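Side-chain contact in virulence-associated protein I (Coxiella burnetii, PDB 3TRB), which probably binds DNA as the antidote protein of a HigA-type addiction module: residues T41-A46 with T55-L60. Numbering follows the deposited sequence.
Sequences TNRVTA and TADTAL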
ATOM      1  N   THR A  41     -27.931 -22.556   9.380  1.00 31.44           N
ATOM      2  CA  THR A  41     -27.084 -23.665   9.797  1.00 32.86           C
ATOM      3  C   THR A  41     -26.262 -24.150   8.610  1.00 31.72           C
ATOM      4  O   THR A  41     -25.112 -24.557   8.761  1.00 31.09           O
ATOM      5  CB  THR A  41     -27.912 -24.840  10.357  1.00 35.13           C
ATOM      6  OG1 THR A  41     -28.713 -24.384  11.453  1.00 35.83           O
ATOM      7  CG2 THR A  41     -26.996 -25.954  10.837  1.00 32.78           C
ATOM      8  N   ASN A  42     -26.864 -24.096   7.426  1.00 31.11           N
ATOM      9  CA  ASN A  42     -26.187 -24.480   6.193  1.00 37.36           C
ATOM     10  C   ASN A  42     -24.870 -23.738   5.987  1.00 30.13           C
ATOM     11  O   ASN A  42     -23.885 -24.321   5.535  1.00 29.67           O
ATOM     12  CB  ASN A  42     -27.103 -24.253   4.989  1.00 47.91           C
ATOM     13  CG  ASN A  42     -28.248 -25.243   4.935  1.00 60.37           C
ATOM     14  OD1 ASN A  42     -28.060 -26.441   5.154  1.00 65.43           O
ATOM     15  ND2 ASN A  42     -29.443 -24.748   4.642  1.00 63.87           N
ATOM     16  N   ARG A  43     -24.860 -22.451   6.318  1.00 28.05           N
ATOM     17  CA  ARG A  43     -23.665 -21.629   6.155  1.00 28.41           C
ATOM     18  C   ARG A  43     -22.548 -22.081   7.090  1.00 27.25           C
ATOM     19  O   ARG A  43     -21.388 -22.174   6.687  1.00 24.86           O
ATOM     20  CB  ARG A  43     -23.991 -20.155   6.397  1.00 27.38           C
ATOM     21  CG  ARG A  43     -22.846 -19.205   6.089  1.00 28.35           C
ATOM     22  CD  ARG A  43     -23.290 -17.762   6.245  1.00 29.89           C
ATOM     23  NE  ARG A  43     -24.466 -17.471   5.430  1.00 30.96           N
ATOM     24  CZ  ARG A  43     -25.213 -16.378   5.550  1.00 31.22           C
ATOM     25  NH1 ARG A  43     -24.913 -15.461   6.459  1.00 29.16           N
ATOM     26  NH2 ARG A  43     -26.265 -16.205   4.762  1.00 33.34           N
ATOM     27  N   VAL A  44     -22.902 -22.360   8.340  1.00 28.65           N
ATOM     28  CA  VAL A  44     -21.936 -22.856   9.312  1.00 27.71           C
ATOM     29  C   VAL A  44     -21.390 -24.217   8.890  1.00 25.44           C
ATOM     30  O   VAL A  44     -20.181 -24.440   8.895  1.00 27.14           O
ATOM     31  CB  VAL A  44     -22.559 -22.976  10.716  1.00 25.84           C
ATOM     32  CG1 VAL A  44     -21.619 -23.719  11.650  1.00 21.43           C
ATOM     33  CG2 VAL A  44     -22.895 -21.597  11.268  1.00 23.83           C
ATOM     34  N   THR A  45     -22.290 -25.123   8.524  1.00 24.91           N
ATOM     35  CA  THR A  45     -21.902 -26.459   8.084  1.00 30.84           C
ATOM     36  C   THR A  45     -20.972 -26.412   6.875  1.00 27.59           C
ATOM     37  O   THR A  45     -19.985 -27.147   6.810  1.00 28.61           O
ATOM     38  CB  THR A  45     -23.135 -27.313   7.745  1.00 36.72           C
ATOM     39  OG1 THR A  45     -23.844 -27.625   8.950  1.00 41.08           O
ATOM     40  CG2 THR A  45     -22.718 -28.605   7.062  1.00 40.09           C
ATOM     41  N   ALA A  46     -21.292 -25.545   5.920  1.00 25.76           N
ATOM     42  CA  ALA A  46     -20.482 -25.401   4.717  1.00 27.76           C
ATOM     43  C   ALA A  46     -19.068 -24.932   5.052  1.00 25.41           C
ATOM     44  O   ALA A  46     -18.094 -25.426   4.488  1.00 24.43           O
ATOM     45  CB  ALA A  46     -21.147 -24.441   3.742  1.00 29.50           C
ATOM     46  N   THR A  55     -16.720 -14.884   4.718  1.00 22.79           N
ATOM     47  CA  THR A  55     -16.904 -13.545   4.179  1.00 23.02           C
ATOM     48  C   THR A  55     -16.709 -12.511   5.280  1.00 22.49           C
ATOM     49  O   THR A  55     -16.585 -12.860   6.453  1.00 20.76           O
ATOM     50  CB  THR A  55     -18.307 -13.375   3.572  1.00 23.36           C
ATOM     51  OG1 THR A  55     -19.294 -13.516   4.602  1.00 21.23           O
ATOM     52  CG2 THR A  55     -18.549 -14.420   2.495  1.00 27.23           C
ATOM     53  N   ALA A  56     -16.679 -11.239   4.898  1.00 19.65           N
ATOM     54  CA  ALA A  56     -16.525 -10.159   5.866  1.00 19.90           C
ATOM     55  C   ALA A  56     -17.679 -10.143   6.863  1.00 19.48           C
ATOM     56  O   ALA A  56     -17.484  -9.871   8.047  1.00 20.72           O
ATOM     57  CB  ALA A  56     -16.412  -8.819   5.157  1.00 19.50           C
ATOM     58  N   ASP A  57     -18.882 -10.436   6.377  1.00 20.15           N
ATOM     59  CA  ASP A  57     -20.058 -10.477   7.237  1.00 21.72           C
ATOM     60  C   ASP A  57     -19.930 -11.567   8.296  1.00 21.30           C
ATOM     61  O   ASP A  57     -20.227 -11.347   9.470  1.00 19.16           O
ATOM     62  CB  ASP A  57     -21.323 -10.696   6.408  1.00 24.05           C
ATOM     63  CG  ASP A  57     -22.572 -10.752   7.260  1.00 26.97           C
ATOM     64  OD1 ASP A  57     -23.163  -9.684   7.522  1.00 30.57           O
ATOM     65  OD2 ASP A  57     -22.957 -11.864   7.674  1.00 29.02           O
ATOM     66  N   THR A  58     -19.484 -12.745   7.875  1.00 18.23           N
ATOM     67  CA  THR A  58     -19.302 -13.859   8.796  1.00 22.00           C
ATOM     68  C   THR A  58     -18.182 -13.560   9.785  1.00 20.34           C
ATOM     69  O   THR A  58     -18.280 -13.892  10.966  1.00 21.99           O
ATOM     70  CB  THR A  58     -18.990 -15.161   8.047  1.00 21.77           C
ATOM     71  OG1 THR A  58     -20.072 -15.474   7.163  1.00 22.31           O
ATOM     72  CG2 THR A  58     -18.799 -16.306   9.030  1.00 19.78           C
ATOM     73  N   ALA A  59     -17.120 -12.928   9.297  1.00 18.06           N
ATOM     74  CA  ALA A  59     -15.992 -12.563  10.144  1.00 20.10           C
ATOM     75  C   ALA A  59     -16.428 -11.633  11.272  1.00 20.61           C
ATOM     76  O   ALA A  59     -16.002 -11.790  12.416  1.00 20.77           O
ATOM     77  CB  ALA A  59     -14.891 -11.918   9.314  1.00 18.67           C
ATOM     78  N   LEU A  60     -17.279 -10.666  10.943  1.00 21.12           N
ATOM     79  CA  LEU A  60     -17.784  -9.717  11.931  1.00 22.17           C
ATOM     80  C   LEU A  60     -18.629 -10.416  12.987  1.00 22.90           C
ATOM     81  O   LEU A  60     -18.558 -10.087  14.171  1.00 22.27           O
ATOM     82  CB  LEU A  60     -18.605  -8.619  11.250  1.00 23.34           C
ATOM     83  CG  LEU A  60     -17.830  -7.571  10.447  1.00 24.16           C
ATOM     84  CD1 LEU A  60     -18.786  -6.672   9.681  1.00 22.37           C
ATOM     85  CD2 LEU A  60     -16.939  -6.753  11.366  1.00 22.83           C
TER
HETATM   86  O   HOH W   1     -22.542 -14.574   7.383  1.00 32.69           O
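R43 meets T58 and D57 across the gap between helix 41-48 and helix 56-66. Both helices belong to the helix-turn-helix domain of the XRE/HTH_3 type. Helices 30-37 and 41-48 form the helix-turn-helix, so helix 41-48 is probably the recognition helix.

The two helices stay well apart here, with 9.3 Å between the CA atoms of R43 and T58. From helix 41-48, R43 is the only residue of the segment that reaches 55-60. With chi1 -173° the R43 chain leaves its helix extended, and the bend at chi3 (-55°) puts the guanidinium beside a water. The R43 and T58 side chains run alongside each other with opposite headings. The closest direct approach between the two segments is 4.1 Å, from R43 CD to T58 OG1.

The tighter part is polar and runs through that one water. It accepts a hydrogen bond from R43 NH1 at 2.7 Å and donates one to D57 OD2 at 2.8 Å. It also bonds T58 OG1 at 2.6 Å. The guanidinium and carboxylate do not meet directly: R43 NH1 and D57 OD2 are 4.3 Å apart, too far for a salt bridge. Their opposite charges probably still favour this placement. D57 OD2 has a closer charged partner in R61, one turn further along its own helix, with which it forms a salt bridge.

R43 lies on the exposed side of the contact, while T58 is buried. On the first helix, V44 packs into helix 30-37 against A30, L33 and A34. On the second, A59 packs on W73 and L74 of helix 70-96. At the N-cap position of helix 56-66, T55 OG1 makes a weak hydrogen bond of 3.3 Å with T58 OG1, the same hydroxyl oxygen that holds the water.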